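Local coordinates for protein exopolygalacturonase (Yersinia enterocolitica, PDB 2UVF) that hydrolyses the galacturonic acid chains of pectin as a family 28 exopolygalacturonase, probably working from a chain end and releasing digalacturonic acid, at residues Leu232-Ser236 with Ala408-Gly412; Ser469-Gly475 with Ala513-Phe519; Thr237-Pro241 with Gly327-Ser331; Leu336-Val342 with Asn359-Val365. The contacts are given in a common frame with arbitrary orientation. Where two conformers were deposited one is given. Residues are numbered along the deposited sequence.

Contact 1 of 4, residues Leu232-Ser236 with Ala408-Gly412; sequences LYPYS and AAGTG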
# COMPACT_ATOMS: atom_id res chain seq x y z
N LEU A 232 -6.46 -13.04 -12.59
CA LEU A 232 -6.78 -11.88 -11.76
C LEU A 232 -8.27 -11.76 -11.46
O LEU A 232 -8.68 -11.65 -10.29
CB LEU A 232 -6.25 -10.59 -12.40
CG LEU A 232 -6.19 -9.31 -11.55
CD1 LEU A 232 -5.17 -9.47 -10.43
CD2 LEU A 232 -5.83 -8.14 -12.44
N TYR A 233 -9.08 -11.76 -12.51
CA TYR A 233 -10.54 -11.69 -12.36
C TYR A 233 -11.18 -12.95 -12.95
O TYR A 233 -10.52 -13.69 -13.69
CB TYR A 233 -11.08 -10.40 -12.99
CG TYR A 233 -10.44 -9.15 -12.42
CD1 TYR A 233 -10.43 -8.91 -11.04
CD2 TYR A 233 -9.83 -8.22 -13.25
CE1 TYR A 233 -9.83 -7.78 -10.51
CE2 TYR A 233 -9.22 -7.09 -12.73
CZ TYR A 233 -9.22 -6.88 -11.36
OH TYR A 233 -8.61 -5.75 -10.85
N PRO A 234 -12.45 -13.24 -12.57
CA PRO A 234 -13.13 -14.41 -13.16
C PRO A 234 -13.15 -14.36 -14.70
O PRO A 234 -13.10 -15.40 -15.35
CB PRO A 234 -14.55 -14.35 -12.58
CG PRO A 234 -14.70 -12.96 -11.99
CD PRO A 234 -13.31 -12.55 -11.58
N TYR A 235 -13.17 -13.14 -15.24
CA TYR A 235 -13.26 -12.86 -16.67
C TYR A 235 -11.91 -12.55 -17.31
O TYR A 235 -11.85 -12.03 -18.44
CB TYR A 235 -14.20 -11.67 -16.91
CG TYR A 235 -14.03 -10.54 -15.90
CD1 TYR A 235 -13.19 -9.44 -16.17
CD2 TYR A 235 -14.72 -10.56 -14.69
CE1 TYR A 235 -13.03 -8.39 -15.24
CE2 TYR A 235 -14.58 -9.51 -13.74
CZ TYR A 235 -13.74 -8.44 -14.03
OH TYR A 235 -13.60 -7.43 -13.10
N SER A 236 -10.83 -12.84 -16.58
CA SER A 236 -9.47 -12.61 -17.09
C SER A 236 -9.04 -13.84 -17.87
O SER A 236 -9.04 -14.95 -17.33
CB SER A 236 -8.48 -12.29 -15.95
OG SER A 236 -8.64 -10.96 -15.49
N ALA A 408 -7.81 -1.76 -6.28
CA ALA A 408 -8.42 -2.25 -7.52
C ALA A 408 -9.77 -2.91 -7.20
O ALA A 408 -9.92 -3.55 -6.16
CB ALA A 408 -7.51 -3.24 -8.18
N ALA A 409 -10.73 -2.77 -8.12
CA ALA A 409 -12.05 -3.39 -7.92
C ALA A 409 -12.65 -4.07 -9.17
O ALA A 409 -13.85 -4.34 -9.23
CB ALA A 409 -13.00 -2.39 -7.33
N GLY A 410 -11.79 -4.40 -10.14
CA GLY A 410 -12.22 -5.10 -11.34
C GLY A 410 -12.48 -4.13 -12.47
O GLY A 410 -12.30 -2.92 -12.33
N THR A 411 -12.88 -4.66 -13.63
CA THR A 411 -13.04 -3.82 -14.81
C THR A 411 -14.23 -4.24 -15.67
O THR A 411 -14.38 -5.43 -16.02
CB THR A 411 -11.72 -3.76 -15.68
OG1 THR A 411 -11.44 -5.04 -16.26
CG2 THR A 411 -10.54 -3.37 -14.84
N GLY A 412 -15.06 -3.26 -16.01
CA GLY A 412 -16.17 -3.45 -16.94
C GLY A 412 -17.44 -3.97 -16.31
O GLY A 412 -17.63 -3.84 -15.09

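Contact 2 of 4, residues Ser469-Gly475 with Ala513-Phe519; sequences STSTIGG and AKIPAQF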
# COMPACT_ATOMS: atom_id res chain seq x y z
N SER A 469 -9.69 6.36 -13.77
CA SER A 469 -10.59 5.36 -14.35
C SER A 469 -10.81 5.66 -15.83
O SER A 469 -10.18 6.59 -16.36
CB SER A 469 -11.94 5.33 -13.63
OG SER A 469 -12.67 4.16 -13.95
N THR A 470 -11.63 4.84 -16.49
CA THR A 470 -12.26 5.20 -17.78
C THR A 470 -13.75 4.87 -17.70
O THR A 470 -14.18 4.15 -16.80
CB THR A 470 -11.59 4.55 -19.05
OG1 THR A 470 -11.83 3.14 -19.09
CG2 THR A 470 -10.08 4.82 -19.11
N SER A 471 -14.52 5.41 -18.64
CA SER A 471 -15.96 5.16 -18.72
C SER A 471 -16.32 3.70 -18.99
O SER A 471 -17.36 3.21 -18.50
CB SER A 471 -16.59 6.07 -19.79
OG SER A 471 -18.00 5.88 -19.87
N THR A 472 -15.47 2.99 -19.74
CA THR A 472 -15.69 1.55 -20.01
C THR A 472 -15.48 0.64 -18.80
O THR A 472 -16.12 -0.42 -18.71
CB THR A 472 -14.86 1.02 -21.22
OG1 THR A 472 -13.46 1.33 -21.04
CG2 THR A 472 -15.35 1.62 -22.53
N ILE A 473 -14.62 1.04 -17.87
CA ILE A 473 -14.37 0.25 -16.64
C ILE A 473 -15.57 0.26 -15.68
O ILE A 473 -15.85 -0.72 -14.98
CB ILE A 473 -13.06 0.67 -15.93
CG1 ILE A 473 -11.86 0.22 -16.76
CG2 ILE A 473 -12.97 0.05 -14.54
CD1 ILE A 473 -10.59 0.99 -16.54
N GLY A 474 -16.30 1.38 -15.67
CA GLY A 474 -17.47 1.51 -14.81
C GLY A 474 -17.07 1.60 -13.35
O GLY A 474 -15.89 1.75 -13.02
N GLY A 475 -18.07 1.50 -12.48
CA GLY A 475 -17.86 1.66 -11.04
C GLY A 475 -17.32 3.04 -10.71
O GLY A 475 -17.89 4.06 -11.11
N ALA A 513 -18.54 -1.37 -19.68
CA ALA A 513 -19.53 -1.01 -18.66
C ALA A 513 -20.72 -0.24 -19.24
O ALA A 513 -20.53 0.72 -20.01
CB ALA A 513 -18.89 -0.24 -17.52
N LYS A 514 -21.93 -0.66 -18.86
CA LYS A 514 -23.18 0.01 -19.23
C LYS A 514 -23.42 1.28 -18.40
O LYS A 514 -23.61 2.36 -18.96
CB LYS A 514 -24.39 -0.95 -19.14
CG LYS A 514 -24.33 -2.17 -20.08
CD LYS A 514 -24.34 -1.79 -21.58
CE LYS A 514 -25.75 -1.77 -22.19
NZ LYS A 514 -26.64 -0.70 -21.64
N ILE A 515 -23.43 1.14 -17.07
CA ILE A 515 -23.37 2.29 -16.15
C ILE A 515 -21.90 2.74 -16.00
O ILE A 515 -21.06 1.99 -15.48
CB ILE A 515 -24.00 1.98 -14.75
CG1 ILE A 515 -25.46 1.54 -14.87
CG2 ILE A 515 -23.84 3.20 -13.81
CD1 ILE A 515 -26.14 1.24 -13.51
N PRO A 516 -21.59 3.97 -16.46
CA PRO A 516 -20.20 4.45 -16.55
C PRO A 516 -19.51 4.82 -15.21
O PRO A 516 -20.16 4.90 -14.16
CB PRO A 516 -20.30 5.67 -17.48
CG PRO A 516 -21.70 6.17 -17.31
CD PRO A 516 -22.56 4.99 -16.92
N ALA A 517 -18.19 5.02 -15.28
CA ALA A 517 -17.36 5.26 -14.11
C ALA A 517 -17.49 6.70 -13.62
O ALA A 517 -17.73 7.62 -14.41
CB ALA A 517 -15.89 4.92 -14.39
N GLN A 518 -17.30 6.87 -12.31
CA GLN A 518 -17.46 8.17 -11.66
C GLN A 518 -16.74 8.23 -10.31
O GLN A 518 -16.68 7.25 -9.57
CB GLN A 518 -18.95 8.52 -11.48
CG GLN A 518 -19.76 7.46 -10.72
CD GLN A 518 -21.26 7.48 -11.04
OE1 GLN A 518 -21.95 8.48 -10.80
NE2 GLN A 518 -21.77 6.36 -11.55
N PHE A 519 -16.19 9.40 -10.01
CA PHE A 519 -15.61 9.69 -8.71
C PHE A 519 -16.45 10.74 -8.00
O PHE A 519 -16.79 11.77 -8.57
CB PHE A 519 -14.16 10.17 -8.85
CG PHE A 519 -13.24 9.16 -9.48
CD1 PHE A 519 -12.90 7.99 -8.79
CD2 PHE A 519 -12.70 9.38 -10.74
CE1 PHE A 519 -12.05 7.05 -9.37
CE2 PHE A 519 -11.85 8.46 -11.32
CZ PHE A 519 -11.52 7.29 -10.63

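Contact 3 of 4, residues Thr237-Pro241 with Gly327-Ser331; sequences TIERP and GQRRS. With ADA (alpha-D-galactopyranuronic acid), chain C.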
# COMPACT_ATOMS: atom_id res chain seq x y z
N THR A 237 -8.66 -13.64 -19.13
CA THR A 237 -8.47 -14.77 -20.04
C THR A 237 -7.06 -15.37 -20.08
O THR A 237 -6.88 -16.52 -20.47
CB THR A 237 -9.07 -14.50 -21.46
OG1 THR A 237 -8.58 -13.26 -21.99
CG2 THR A 237 -10.59 -14.42 -21.38
N ILE A 238 -6.07 -14.61 -19.62
CA ILE A 238 -4.69 -15.06 -19.60
C ILE A 238 -4.26 -15.44 -18.17
O ILE A 238 -4.35 -14.64 -17.22
CB ILE A 238 -3.75 -13.99 -20.26
CG1 ILE A 238 -4.23 -13.69 -21.70
CG2 ILE A 238 -2.27 -14.43 -20.22
CD1 ILE A 238 -3.68 -12.41 -22.30
N GLU A 239 -3.82 -16.69 -18.02
CA GLU A 239 -3.35 -17.24 -16.75
C GLU A 239 -1.96 -16.67 -16.42
O GLU A 239 -1.10 -16.56 -17.30
CB GLU A 239 -3.29 -18.77 -16.85
CG GLU A 239 -2.69 -19.52 -15.65
CD GLU A 239 -3.68 -19.84 -14.54
OE1 GLU A 239 -4.81 -19.32 -14.55
OE2 GLU A 239 -3.30 -20.60 -13.63
N ARG A 240 -1.76 -16.33 -15.15
CA ARG A 240 -0.51 -15.73 -14.70
C ARG A 240 0.29 -16.76 -13.89
O ARG A 240 -0.30 -17.66 -13.28
CB ARG A 240 -0.79 -14.48 -13.86
CG ARG A 240 -1.31 -13.33 -14.68
CD ARG A 240 -1.74 -12.19 -13.80
NE ARG A 240 -1.89 -10.96 -14.57
CZ ARG A 240 -2.01 -9.75 -14.04
NH1 ARG A 240 -1.99 -9.58 -12.72
NH2 ARG A 240 -2.14 -8.71 -14.83
N PRO A 241 1.63 -16.65 -13.88
CA PRO A 241 2.31 -17.63 -13.08
C PRO A 241 2.14 -17.35 -11.59
O PRO A 241 1.63 -16.28 -11.20
CB PRO A 241 3.77 -17.46 -13.51
CG PRO A 241 3.89 -16.05 -13.92
CD PRO A 241 2.56 -15.70 -14.53
N GLY A 327 3.22 -8.13 -20.07
CA GLY A 327 2.10 -7.69 -19.23
C GLY A 327 1.48 -8.72 -18.30
O GLY A 327 0.85 -8.36 -17.29
N GLN A 328 1.65 -10.01 -18.61
CA GLN A 328 0.94 -11.06 -17.87
C GLN A 328 1.80 -12.16 -17.25
O GLN A 328 1.39 -12.80 -16.29
CB GLN A 328 -0.17 -11.69 -18.75
CG GLN A 328 -1.14 -10.72 -19.42
CD GLN A 328 -1.88 -9.81 -18.42
OE1 GLN A 328 -2.22 -8.69 -18.75
NE2 GLN A 328 -2.12 -10.29 -17.23
N ARG A 329 2.99 -12.37 -17.79
CA ARG A 329 3.73 -13.59 -17.48
C ARG A 329 4.95 -13.44 -16.56
O ARG A 329 5.66 -14.42 -16.32
CB ARG A 329 4.09 -14.33 -18.79
CG ARG A 329 2.90 -14.62 -19.73
CD ARG A 329 2.02 -15.73 -19.21
NE ARG A 329 2.85 -16.88 -18.84
CZ ARG A 329 2.50 -17.79 -17.95
NH1 ARG A 329 1.33 -17.71 -17.31
NH2 ARG A 329 3.34 -18.80 -17.69
N ARG A 330 5.19 -12.25 -16.03
CA ARG A 330 6.23 -12.07 -14.98
C ARG A 330 5.62 -12.37 -13.61
O ARG A 330 4.50 -11.94 -13.35
CB ARG A 330 6.78 -10.65 -14.98
CG ARG A 330 7.32 -10.20 -16.31
CD ARG A 330 7.83 -8.79 -16.25
NE ARG A 330 6.81 -7.79 -16.57
CZ ARG A 330 6.70 -6.61 -15.97
NH1 ARG A 330 7.53 -6.27 -14.97
NH2 ARG A 330 5.76 -5.77 -16.35
N SER A 331 6.33 -13.10 -12.77
CA SER A 331 5.88 -13.40 -11.40
C SER A 331 5.93 -12.18 -10.46
O SER A 331 6.98 -11.55 -10.29
CB SER A 331 6.72 -14.52 -10.79
OG SER A 331 6.28 -15.83 -11.17
C1 ADA C . -3.74 -2.29 -12.70
C2 ADA C . -4.30 -2.31 -11.26
C3 ADA C . -3.34 -3.14 -10.39
C4 ADA C . -3.23 -4.59 -10.96
C5 ADA C . -2.74 -4.54 -12.42
C6 ADA C . -2.58 -5.87 -13.20
O2 ADA C . -4.47 -0.97 -10.75
O3 ADA C . -3.76 -3.14 -9.03
O4 ADA C . -4.48 -5.29 -10.88
O5 ADA C . -3.57 -3.65 -13.22
O6B ADA C . -3.09 -5.91 -14.34
O6A ADA C . -1.95 -6.82 -12.67

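Contact 4 of 4, residues Leu336-Val342 with Asn359-Val365; sequences LRGVENV and NLENHNV. With SO4 (sulfate ion), chain D.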
# COMPACT_ATOMS: atom_id res chain seq x y z
N LEU A 336 -1.78 -13.20 -2.33
CA LEU A 336 -2.59 -13.88 -1.35
C LEU A 336 -4.01 -13.64 -1.73
O LEU A 336 -4.44 -12.49 -1.80
CB LEU A 336 -2.33 -13.36 0.07
CG LEU A 336 -0.86 -13.16 0.46
CD1 LEU A 336 -0.86 -12.38 1.77
CD2 LEU A 336 -0.08 -14.48 0.56
N ARG A 337 -4.74 -14.72 -1.98
CA ARG A 337 -6.09 -14.65 -2.51
C ARG A 337 -7.08 -15.47 -1.66
O ARG A 337 -6.77 -16.60 -1.24
CB ARG A 337 -6.11 -15.12 -3.96
CG ARG A 337 -7.44 -14.86 -4.66
CD ARG A 337 -7.42 -15.28 -6.11
NE ARG A 337 -7.33 -16.73 -6.28
CZ ARG A 337 -7.57 -17.36 -7.43
NH1 ARG A 337 -7.94 -16.68 -8.50
NH2 ARG A 337 -7.46 -18.68 -7.50
N GLY A 338 -8.24 -14.89 -1.40
CA GLY A 338 -9.28 -15.53 -0.59
C GLY A 338 -9.02 -15.65 0.89
O GLY A 338 -9.74 -16.37 1.58
N VAL A 339 -8.01 -14.93 1.41
CA VAL A 339 -7.60 -15.08 2.81
C VAL A 339 -8.45 -14.27 3.78
O VAL A 339 -8.73 -13.08 3.57
CB VAL A 339 -6.06 -14.83 3.02
CG1 VAL A 339 -5.64 -15.20 4.43
CG2 VAL A 339 -5.24 -15.63 2.03
N GLU A 340 -8.87 -14.95 4.85
CA GLU A 340 -9.59 -14.32 5.95
C GLU A 340 -8.61 -14.17 7.11
O GLU A 340 -8.18 -15.18 7.67
CB GLU A 340 -10.77 -15.19 6.37
CG GLU A 340 -11.63 -14.59 7.46
CD GLU A 340 -12.56 -13.53 6.93
OE1 GLU A 340 -12.80 -13.53 5.70
OE2 GLU A 340 -13.05 -12.70 7.74
N ASN A 341 -8.24 -12.91 7.42
CA ASN A 341 -7.20 -12.54 8.42
C ASN A 341 -5.74 -12.67 7.96
O ASN A 341 -5.14 -13.73 8.09
CB ASN A 341 -7.35 -13.26 9.78
CG ASN A 341 -8.77 -13.20 10.33
OD1 ASN A 341 -9.24 -14.16 10.94
ND2 ASN A 341 -9.44 -12.10 10.13
N VAL A 342 -5.15 -11.59 7.44
CA VAL A 342 -3.72 -11.59 7.07
C VAL A 342 -2.92 -10.61 7.94
O VAL A 342 -3.42 -9.57 8.35
CB VAL A 342 -3.51 -11.22 5.60
CG1 VAL A 342 -2.04 -11.37 5.21
CG2 VAL A 342 -4.37 -12.08 4.71
N ASN A 359 -3.05 -8.56 -2.64
CA ASN A 359 -4.13 -9.11 -1.84
C ASN A 359 -5.34 -9.12 -2.73
O ASN A 359 -5.78 -8.07 -3.21
CB ASN A 359 -4.43 -8.23 -0.63
CG ASN A 359 -3.30 -8.19 0.34
OD1 ASN A 359 -3.25 -8.98 1.27
ND2 ASN A 359 -2.34 -7.29 0.09
N LEU A 360 -5.85 -10.32 -2.98
CA LEU A 360 -6.99 -10.49 -3.86
C LEU A 360 -8.13 -11.15 -3.08
O LEU A 360 -7.97 -12.25 -2.54
CB LEU A 360 -6.60 -11.31 -5.11
CG LEU A 360 -5.57 -10.72 -6.10
CD1 LEU A 360 -5.37 -11.67 -7.24
CD2 LEU A 360 -5.91 -9.31 -6.64
N GLU A 361 -9.26 -10.45 -2.98
CA GLU A 361 -10.41 -11.00 -2.30
C GLU A 361 -10.13 -11.42 -0.84
O GLU A 361 -10.67 -12.38 -0.38
CB GLU A 361 -11.07 -12.13 -3.13
CG GLU A 361 -12.01 -11.66 -4.21
CD GLU A 361 -12.62 -12.76 -5.07
OE1 GLU A 361 -13.74 -13.24 -4.82
OE2 GLU A 361 -11.99 -13.16 -6.05
N ASN A 362 -9.35 -10.60 -0.14
CA ASN A 362 -9.07 -10.82 1.27
C ASN A 362 -9.98 -9.99 2.19
O ASN A 362 -10.53 -8.96 1.78
CB ASN A 362 -7.61 -10.51 1.59
CG ASN A 362 -6.66 -11.41 0.88
OD1 ASN A 362 -7.07 -12.40 0.28
ND2 ASN A 362 -5.39 -11.09 0.93
N HIS A 363 -10.14 -10.49 3.42
CA HIS A 363 -10.72 -9.70 4.48
C HIS A 363 -9.70 -9.61 5.58
O HIS A 363 -8.91 -10.54 5.77
CB HIS A 363 -11.99 -10.36 5.05
CG HIS A 363 -13.17 -10.33 4.13
ND1 HIS A 363 -14.33 -11.02 4.41
CD2 HIS A 363 -13.35 -9.74 2.93
CE1 HIS A 363 -15.19 -10.82 3.43
NE2 HIS A 363 -14.62 -10.05 2.52
N ASN A 364 -9.74 -8.49 6.30
CA ASN A 364 -8.94 -8.28 7.52
C ASN A 364 -7.44 -8.44 7.31
O ASN A 364 -6.82 -9.33 7.87
CB ASN A 364 -9.43 -9.20 8.65
CG ASN A 364 -10.94 -9.22 8.76
OD1 ASN A 364 -11.61 -8.21 8.48
ND2 ASN A 364 -11.50 -10.38 9.13
N VAL A 365 -6.89 -7.59 6.44
CA VAL A 365 -5.46 -7.60 6.11
C VAL A 365 -4.79 -6.47 6.88
O VAL A 365 -5.34 -5.38 6.97
CB VAL A 365 -5.19 -7.36 4.61
CG1 VAL A 365 -3.68 -7.29 4.34
CG2 VAL A 365 -5.89 -8.43 3.72
S SO4 D . -7.96 -19.63 -11.15
O1 SO4 D . -6.69 -20.28 -10.81
O2 SO4 D . -7.83 -18.16 -11.20
O3 SO4 D . -8.40 -20.10 -12.47
O4 SO4 D . -8.93 -20.04 -10.13

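Contact 1 of 4, residues Leu232-Ser236 with Ala408-Gly412
In a right-handed parallel beta-helix, the fold of family 28 glycoside hydrolases, the substrate cleft lies along a parallel sheet and is flanked by loops that leave the coils; here a flanking loop meets the chain leaving strand 405-408 beside the bound sugar. The segment Leu-232 to Ser-236 contains a type I beta turn from Tyr-233 to Ser-236, closed by Ser-236 N to Tyr-233 O at 3.0 Å. The turn sends two tyrosines toward Ala-408 to Gly-412. Tyr-233 has the larger share of the interface: Gly-410 CA sits over one face of its ring, 3.8 Å from the centroid, a CH-pi contact, while its OH rests 3.8 Å from Ala-408 CB and is hydrogen-bonded to His-443. Leu-232, Ala-408 and His-443 all belong to the glycan pocket, so the tyrosine joins parts of the site that are far apart in sequence. Thr-411 approaches both rings, with CG2 4.5 Å from Tyr-233 CE2 and OG1 3.8 Å from Tyr-235 CE1. The close fit depends on Gly-410, whose phi of 97° and psi of -180° suit glycine and where a beta carbon would collide with Tyr-235. That tyrosine's hydroxyl oxygen OH accepts a hydrogen bond from Thr-411 N at 2.9 Å.

Contact 2 of 4, residues Ser469-Gly475 with Ala513-Phe519
Small side chains let two loops at the edge of a parallel beta-helix interlock: Ser-469 to Gly-475 leaves strand 463-470, and Ala-513 to Phe-519 leads into strand 518-532. Ala-517 is the most deeply covered residue: its CB lies 3.1 Å from Thr-470 O, 3.3 Å from Ser-469 OG and 3.5 Å from Gly-474 O. Ser-469 and Ser-471 both adopt the t rotamer; Ser-471 OG reaches 3.3 Å from Pro-516 CB, and Ser-469 OG is hydrogen-bonded to Thr-444. Thr-470 and Thr-472 point away in p rotamers that bring their OG1 atoms within a 3.1 Å hydrogen bond. Phe-519, in m, swings its ring back so that CZ meets Ser-469 CB at 3.6 Å. Gly-474, with positive phi, leaves room for Ala-513 CB at 3.5 Å from its CA. Two backbone hydrogen bonds join the segments: Gln-518 N to Gly-475 O, 3.1 Å, and a weak one from Ala-513 N to Thr-472 O, 2.8 Å. Strand 493-500 adjoins both segments, touching Thr-470 through Asp-500, Ala-517 through Leu-499 and Phe-519 through Met-497.

Contact 3 of 4, residues Thr237-Pro241 with Gly327-Ser331
Pro-241 lies over one face of the Arg-329 guanidinium, its CD 3.6 Å from Arg-329 NH1, and also fits its CG against Arg-329 O at 3.4 Å and Ser-331 OG at 3.7 Å. The same guanidinium turns its edge to the backbone: Arg-329 NH1 donates to Glu-239 O at 2.7 Å, a hydrogen bond just ahead of Arg-240. The carboxylate of Glu-239 is directed elsewhere, to a salt bridge with Arg-231. Earlier in both segments, Ile-238 CG2 packs on Gln-328 CB at 3.8 Å. These contacts join the short strand 240-241 to the end of helix 322-328, and the long, largely extended Arg-240 runs past Gln-328 to the sugar. There Arg-240 NH1 and NH2 donate to O6A of the galacturonate (ADA) at 2.8 and 2.9 Å, and Arg-240 NH2 donates to O6B of the same sugar at 3.0 Å. The principle is charge matching: a guanidinium that engages both carboxylate oxygens implies recognition of the acid group that sets polygalacturonate apart from neutral polysaccharides.

Contact 4 of 4, residues Leu336-Val342 with Asn359-Val365
Successive coils of a right-handed parallel beta-helix stack in register, and Leu-336 to Val-342 upon Asn-359 to Val-365 is a worked example, following the coil from one sheet through a bend into the next. Seven residue pairs, from Leu-336 with Asn-359 to Val-342 with Val-365, keep CA atoms 4.5 to 5.0 Å apart. On the first sheet Leu-360 N bonds to Leu-336 O at 2.8 Å and Gly-338 N to Leu-360 O at 2.9 Å. At the bend Gly-338 and Glu-361 both take positive phi, and a side chain replaces a backbone partner: Asn-362 OD1 accepts from Val-339 N at 2.9 Å. Pairing then resumes with His-363 N to Val-339 O and Asn-341 N to His-363 O, each 3.0 Å. Asn-341 and Asn-364, again with positive phi, turn the corner one above the other; Asn-260 and Asn-390 adjoin them, consistent with the asparagine stacks known in pectin-degrading beta-helices. Inside, Val-342 CG2 meets Val-365 CG2 at 4.1 Å, whereas Arg-337 extends to a sulfate, probably from the crystallisation liquor, its NH1 3.1 Å from sulfate O2. His-363 NE2 is hydrogen-bonded to Glu-419. Past the corner, Val-342 N reaches Asn-364 O in a hydrogen bond of 2.8 Å.

How the contacts relate
From the N terminus, the loop at 232-236 opens contact 1 and runs directly into 237-241, which opens contact 3. Contact 3 closes first, at 327-331, and the chain passes straight on to strand 334-339, where contact 4 begins and then closes one coil later at 359-365. Contact 1 closes only at 408-412, so contacts 3 and 4 follow one another inside its long loop. Leu-232 touches both, its CD1 3.9 Å from Arg-240 NH1 and from Leu-360 CD2. Contact 2 comes afterwards in series, yet meets contact 1 through a probable hydrogen bond, Gly-412 N to Ile-473 O at 2.9 Å. Cleft loops are thus tied to stacked coils.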